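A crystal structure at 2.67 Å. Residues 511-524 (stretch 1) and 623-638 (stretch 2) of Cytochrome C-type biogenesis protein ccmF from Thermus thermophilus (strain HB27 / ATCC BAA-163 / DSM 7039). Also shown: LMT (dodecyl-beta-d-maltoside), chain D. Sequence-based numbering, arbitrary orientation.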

# COMPACT_ATOMS: atom_id res chain seq x y z
N PHE A 511 9.98 15.04 -6.20
CA PHE A 511 10.60 15.83 -5.11
C PHE A 511 10.21 15.24 -3.78
O PHE A 511 11.00 15.26 -2.89
CB PHE A 511 10.02 17.22 -5.15
CG PHE A 511 10.54 18.17 -4.11
CD1 PHE A 511 11.71 17.92 -3.46
CD2 PHE A 511 9.88 19.33 -3.85
CE1 PHE A 511 12.22 18.82 -2.54
CE2 PHE A 511 10.38 20.23 -2.94
CZ PHE A 511 11.55 19.98 -2.28
N ALA A 512 8.98 14.80 -3.66
CA ALA A 512 8.49 14.18 -2.42
C ALA A 512 9.27 12.90 -2.17
O ALA A 512 9.57 12.67 -1.04
CB ALA A 512 7.03 13.88 -2.55
N VAL A 513 9.54 12.07 -3.17
CA VAL A 513 10.40 10.91 -2.83
C VAL A 513 11.78 11.39 -2.45
O VAL A 513 12.35 10.76 -1.62
CB VAL A 513 10.51 9.84 -3.91
CG1 VAL A 513 11.86 9.18 -3.87
CG2 VAL A 513 9.47 8.79 -3.70
N ALA A 514 12.32 12.39 -3.13
CA ALA A 514 13.68 12.91 -2.87
C ALA A 514 13.87 13.26 -1.40
O ALA A 514 14.94 12.97 -0.86
CB ALA A 514 13.88 14.11 -3.73
N LEU A 515 12.88 13.95 -0.82
CA LEU A 515 12.80 14.37 0.56
C LEU A 515 12.69 13.18 1.51
O LEU A 515 13.31 13.20 2.59
CB LEU A 515 11.57 15.28 0.70
CG LEU A 515 11.17 16.14 1.90
CD1 LEU A 515 12.35 16.77 2.62
CD2 LEU A 515 10.17 17.20 1.44
N MET A 516 12.03 12.09 1.08
CA MET A 516 12.00 10.88 1.90
C MET A 516 13.31 10.12 1.89
O MET A 516 13.63 9.47 2.89
CB MET A 516 10.87 9.94 1.47
CG MET A 516 9.52 10.25 2.10
SD MET A 516 8.32 8.89 2.11
CE MET A 516 9.37 7.44 2.27
N GLY A 517 14.06 10.12 0.79
CA GLY A 517 15.38 9.50 0.78
C GLY A 517 16.34 10.17 1.76
O GLY A 517 17.03 9.48 2.53
N LEU A 518 16.34 11.52 1.77
CA LEU A 518 17.08 12.26 2.80
C LEU A 518 16.60 11.92 4.21
O LEU A 518 17.43 11.67 5.10
CB LEU A 518 17.00 13.78 2.56
CG LEU A 518 17.77 14.74 3.51
CD1 LEU A 518 18.30 15.94 2.78
CD2 LEU A 518 16.94 15.30 4.70
N ALA A 519 15.28 11.95 4.44
CA ALA A 519 14.72 11.74 5.77
C ALA A 519 15.00 10.34 6.30
O ALA A 519 15.35 10.16 7.47
CB ALA A 519 13.21 12.01 5.74
N ILE A 520 14.91 9.33 5.43
CA ILE A 520 15.16 7.94 5.83
C ILE A 520 16.63 7.71 6.15
O ILE A 520 16.95 7.10 7.17
CB ILE A 520 14.62 6.97 4.75
CG1 ILE A 520 13.13 7.27 4.53
CG2 ILE A 520 14.92 5.49 5.10
CD1 ILE A 520 12.37 6.24 3.75
N ALA A 521 17.55 8.26 5.33
CA ALA A 521 18.96 8.05 5.63
C ALA A 521 19.40 8.82 6.88
O ALA A 521 20.19 8.31 7.68
CB ALA A 521 19.82 8.42 4.43
N PHE A 522 18.83 10.02 7.09
CA PHE A 522 19.16 10.80 8.28
C PHE A 522 18.58 10.19 9.56
O PHE A 522 19.20 10.28 10.63
CB PHE A 522 18.71 12.25 8.10
CG PHE A 522 19.79 13.16 7.55
CD1 PHE A 522 19.95 13.33 6.19
CD2 PHE A 522 20.63 13.84 8.41
CE1 PHE A 522 20.94 14.16 5.69
CE2 PHE A 522 21.62 14.66 7.93
CZ PHE A 522 21.77 14.82 6.55
N SER A 523 17.38 9.58 9.48
CA SER A 523 16.80 8.94 10.67
C SER A 523 17.41 7.57 10.93
O SER A 523 17.49 7.13 12.08
CB SER A 523 15.28 8.84 10.52
OG SER A 523 14.91 8.08 9.39
N GLN A 524 17.79 6.85 9.86
CA GLN A 524 18.44 5.55 10.01
C GLN A 524 19.83 5.68 10.61
O GLN A 524 20.25 4.86 11.44
CB GLN A 524 18.50 4.84 8.66
CG GLN A 524 17.25 4.04 8.29
CD GLN A 524 16.90 2.98 9.33
OE1 GLN A 524 17.77 2.27 9.83
NE2 GLN A 524 15.61 2.87 9.64
N VAL A 623 15.35 9.18 19.84
CA VAL A 623 15.64 10.47 19.22
C VAL A 623 16.13 10.23 17.80
O VAL A 623 17.13 9.52 17.59
CB VAL A 623 16.67 11.27 20.05
CG1 VAL A 623 17.24 12.41 19.25
CG2 VAL A 623 16.06 11.80 21.32
N THR A 624 15.39 10.76 16.83
CA THR A 624 15.51 10.62 15.39
C THR A 624 15.34 11.97 14.69
O THR A 624 14.50 12.77 15.11
CB THR A 624 14.43 9.67 14.84
OG1 THR A 624 13.14 10.15 15.25
CG2 THR A 624 14.59 8.25 15.34
N PRO A 625 16.07 12.22 13.61
CA PRO A 625 15.90 13.47 12.86
C PRO A 625 15.02 13.32 11.63
O PRO A 625 14.97 12.26 10.99
CB PRO A 625 17.34 13.82 12.44
CG PRO A 625 18.23 12.78 13.13
CD PRO A 625 17.34 11.59 13.24
N LEU A 626 14.33 14.42 11.31
CA LEU A 626 13.63 14.66 10.04
C LEU A 626 12.53 13.63 9.73
O LEU A 626 12.18 13.41 8.58
CB LEU A 626 14.62 14.73 8.87
CG LEU A 626 15.53 15.96 8.85
CD1 LEU A 626 16.96 15.60 8.45
CD2 LEU A 626 14.97 17.05 7.95
N VAL A 627 11.94 13.04 10.77
CA VAL A 627 10.86 12.07 10.53
C VAL A 627 9.54 12.79 10.29
O VAL A 627 8.62 12.24 9.66
CB VAL A 627 10.80 11.08 11.71
CG1 VAL A 627 9.99 9.82 11.37
CG2 VAL A 627 12.19 10.67 12.07
N PHE A 628 9.42 14.04 10.75
CA PHE A 628 8.25 14.85 10.43
C PHE A 628 8.29 15.31 8.97
O PHE A 628 7.25 15.41 8.31
CB PHE A 628 8.19 16.03 11.40
CG PHE A 628 7.45 17.22 10.89
CD1 PHE A 628 6.05 17.19 10.83
CD2 PHE A 628 8.14 18.39 10.53
CE1 PHE A 628 5.34 18.28 10.39
CE2 PHE A 628 7.46 19.51 10.08
CZ PHE A 628 6.05 19.47 10.00
N TRP A 629 9.49 15.56 8.44
CA TRP A 629 9.63 15.96 7.05
C TRP A 629 9.40 14.80 6.10
O TRP A 629 9.01 15.02 4.95
CB TRP A 629 11.01 16.58 6.84
CG TRP A 629 11.15 17.89 7.56
CD1 TRP A 629 11.61 18.07 8.83
CD2 TRP A 629 10.80 19.18 7.06
NE1 TRP A 629 11.58 19.41 9.15
CE2 TRP A 629 11.09 20.11 8.08
CE3 TRP A 629 10.30 19.65 5.85
CZ2 TRP A 629 10.88 21.48 7.91
CZ3 TRP A 629 10.07 21.00 5.70
CH2 TRP A 629 10.37 21.90 6.72
N MET A 630 9.60 13.58 6.59
CA MET A 630 9.22 12.37 5.87
C MET A 630 7.70 12.33 5.63
O MET A 630 7.24 11.96 4.54
CB MET A 630 9.70 11.17 6.69
CG MET A 630 9.57 9.81 6.09
SD MET A 630 9.99 8.69 7.44
CE MET A 630 11.73 9.12 7.67
N TRP A 631 6.92 12.78 6.61
CA TRP A 631 5.47 12.80 6.43
C TRP A 631 4.99 14.04 5.69
O TRP A 631 3.91 14.01 5.08
CB TRP A 631 4.78 12.65 7.77
CG TRP A 631 5.04 11.30 8.27
CD1 TRP A 631 5.25 10.18 7.51
CD2 TRP A 631 5.26 10.93 9.61
NE1 TRP A 631 5.53 9.11 8.32
CE2 TRP A 631 5.54 9.54 9.62
CE3 TRP A 631 5.21 11.61 10.83
CZ2 TRP A 631 5.78 8.85 10.78
CZ3 TRP A 631 5.45 10.91 11.97
CH2 TRP A 631 5.72 9.55 11.95
N VAL A 632 5.74 15.14 5.75
CA VAL A 632 5.37 16.26 4.89
C VAL A 632 5.67 15.90 3.43
O VAL A 632 4.94 16.32 2.52
CB VAL A 632 6.03 17.60 5.33
CG1 VAL A 632 7.54 17.66 5.11
CG2 VAL A 632 5.33 18.78 4.68
N ALA A 633 6.65 15.02 3.20
CA ALA A 633 6.88 14.45 1.88
C ALA A 633 5.76 13.49 1.48
O ALA A 633 5.38 13.44 0.31
CB ALA A 633 8.23 13.73 1.86
N GLY A 634 5.27 12.69 2.43
CA GLY A 634 4.08 11.87 2.16
C GLY A 634 2.86 12.68 1.78
O GLY A 634 2.12 12.32 0.85
N GLY A 635 2.63 13.78 2.50
CA GLY A 635 1.62 14.75 2.10
C GLY A 635 1.86 15.36 0.73
O GLY A 635 0.91 15.63 -0.02
N LEU A 636 3.14 15.61 0.38
CA LEU A 636 3.45 16.18 -0.93
C LEU A 636 3.17 15.17 -2.05
O LEU A 636 2.69 15.54 -3.12
CB LEU A 636 4.90 16.64 -0.97
CG LEU A 636 5.17 18.02 -0.33
CD1 LEU A 636 6.67 18.24 -0.12
CD2 LEU A 636 4.59 19.15 -1.17
N MET A 637 3.42 13.88 -1.78
CA MET A 637 3.06 12.81 -2.71
C MET A 637 1.55 12.71 -2.90
O MET A 637 1.07 12.46 -4.01
CB MET A 637 3.60 11.48 -2.19
CG MET A 637 4.79 10.95 -2.93
SD MET A 637 5.28 9.40 -2.17
CE MET A 637 6.50 10.00 -1.03
N ALA A 638 0.78 12.89 -1.81
CA ALA A 638 -0.68 12.83 -1.89
C ALA A 638 -1.23 13.99 -2.73
O ALA A 638 -1.94 13.77 -3.72
CB ALA A 638 -1.28 12.82 -0.49
C1B LMT D . 15.29 -1.23 15.08
C2B LMT D . 16.68 -1.89 15.36
C3B LMT D . 17.08 -1.95 16.87
C4B LMT D . 16.12 -1.21 17.84
C5B LMT D . 14.70 -1.68 17.46
C6B LMT D . 13.69 -1.15 18.47
O1B LMT D . 14.77 -1.71 13.86
O2B LMT D . 16.64 -3.16 14.83
O3B LMT D . 18.38 -1.56 17.05
O4' LMT D . 16.39 -1.54 19.15
O5B LMT D . 14.31 -1.37 16.12
O6B LMT D . 13.98 -1.63 19.72
C1' LMT D . 14.49 -0.40 9.81
C2' LMT D . 15.81 -1.10 10.24
C3' LMT D . 15.61 -1.85 11.60
C4' LMT D . 14.98 -0.95 12.68
C5' LMT D . 13.62 -0.55 12.04
C6' LMT D . 12.63 0.13 12.94
O1' LMT D . 14.75 0.57 8.87
O2' LMT D . 16.16 -2.03 9.30
O3' LMT D . 16.79 -2.37 12.04
O5' LMT D . 13.87 0.28 10.91
O6' LMT D . 13.14 1.37 13.18
C1 LMT D . 14.57 0.22 7.51
C2 LMT D . 14.10 1.48 6.82
C3 LMT D . 14.60 1.74 5.43
C4 LMT D . 13.69 1.05 4.43
C5 LMT D . 14.17 1.34 3.04
C6 LMT D . 13.07 1.49 2.03
C7 LMT D . 12.03 2.47 2.49
C8 LMT D . 11.57 3.28 1.34
C9 LMT D . 10.08 3.35 1.24
C10 LMT D . 9.73 4.15 0.02
C11 LMT D . 8.25 4.34 -0.06
C12 LMT D . 7.91 5.65 -0.67

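How do the two backbones lie against each other? Helix 511-524 runs nearly antiparallel to helix 627-638, at 164° between their directions, with the axes approaching to 8.2 Å. That is close for two helices, and small residues sit where the backbones come nearest: the CA atoms of A512 and A633 are 4.6 Å apart. The CB of A512 reaches the carbonyl O of A633 at 3.3 Å, and the CB of A519 meets the O of L626 at the same distance. No hydrogen bond crosses between the stretches. Each helix spends its backbone amides and carbonyls largely on itself, as in M637 N to A633 O at 2.9 Å, so the contact rests on apolar packing that buries 813 Å² in all.

What does M630, the residue with the most covered surface, pack against? Its CA-to-CB bond points sideways, but the end of the chain comes nearer the other helix and settles as a knob among M516, A519, I520 and S523. The M630 CB lies 3.7 Å from the CB of A519, whose short side chain lets the two backbones stay close here. Further out, the M630 CE comes within 3.9 Å of I520 CG1 and 3.8 Å of S523 OG. The M630 CG adds a contact of 4.0 Å with the CG of M516. With chi1 and chi2 both t, the chain is extended as far as its sulfur.

What does L515 meet one turn along from M630? Its CA-to-CB bond points toward stretch 2, and its CG packs 3.8 Å from the CB of A633, while its CD2 meets L636 CD1 at 4.0 Å. The L515 CG also lies 3.9 Å from the carbonyl O of W629, a van der Waals contact rather than a polar one. A633 is shared: its CB also touches M516 CG at 3.7 Å. Beyond it, M516 SD and M637 CE come to 3.8 Å, adding a flexible, polarizable thioether contact.

What closes the contact where the strand gives way to the second helix? The CA-to-CB bond of L626, in the loop after strand 623-625, points toward stretch 1, and its CD1 lies 3.8 Å from both L518 CD2 and F522 CB. That methyl group approaches the F522 ring obliquely. Next to it, P625 CD rests 3.5 Å from the carbonyl O of F522, and the O of P625 lies 3.5 Å from S523 CB. Carbon against carbonyl oxygen, these van der Waals contacts carry the packing past the start of the second helix, while the first helix continues.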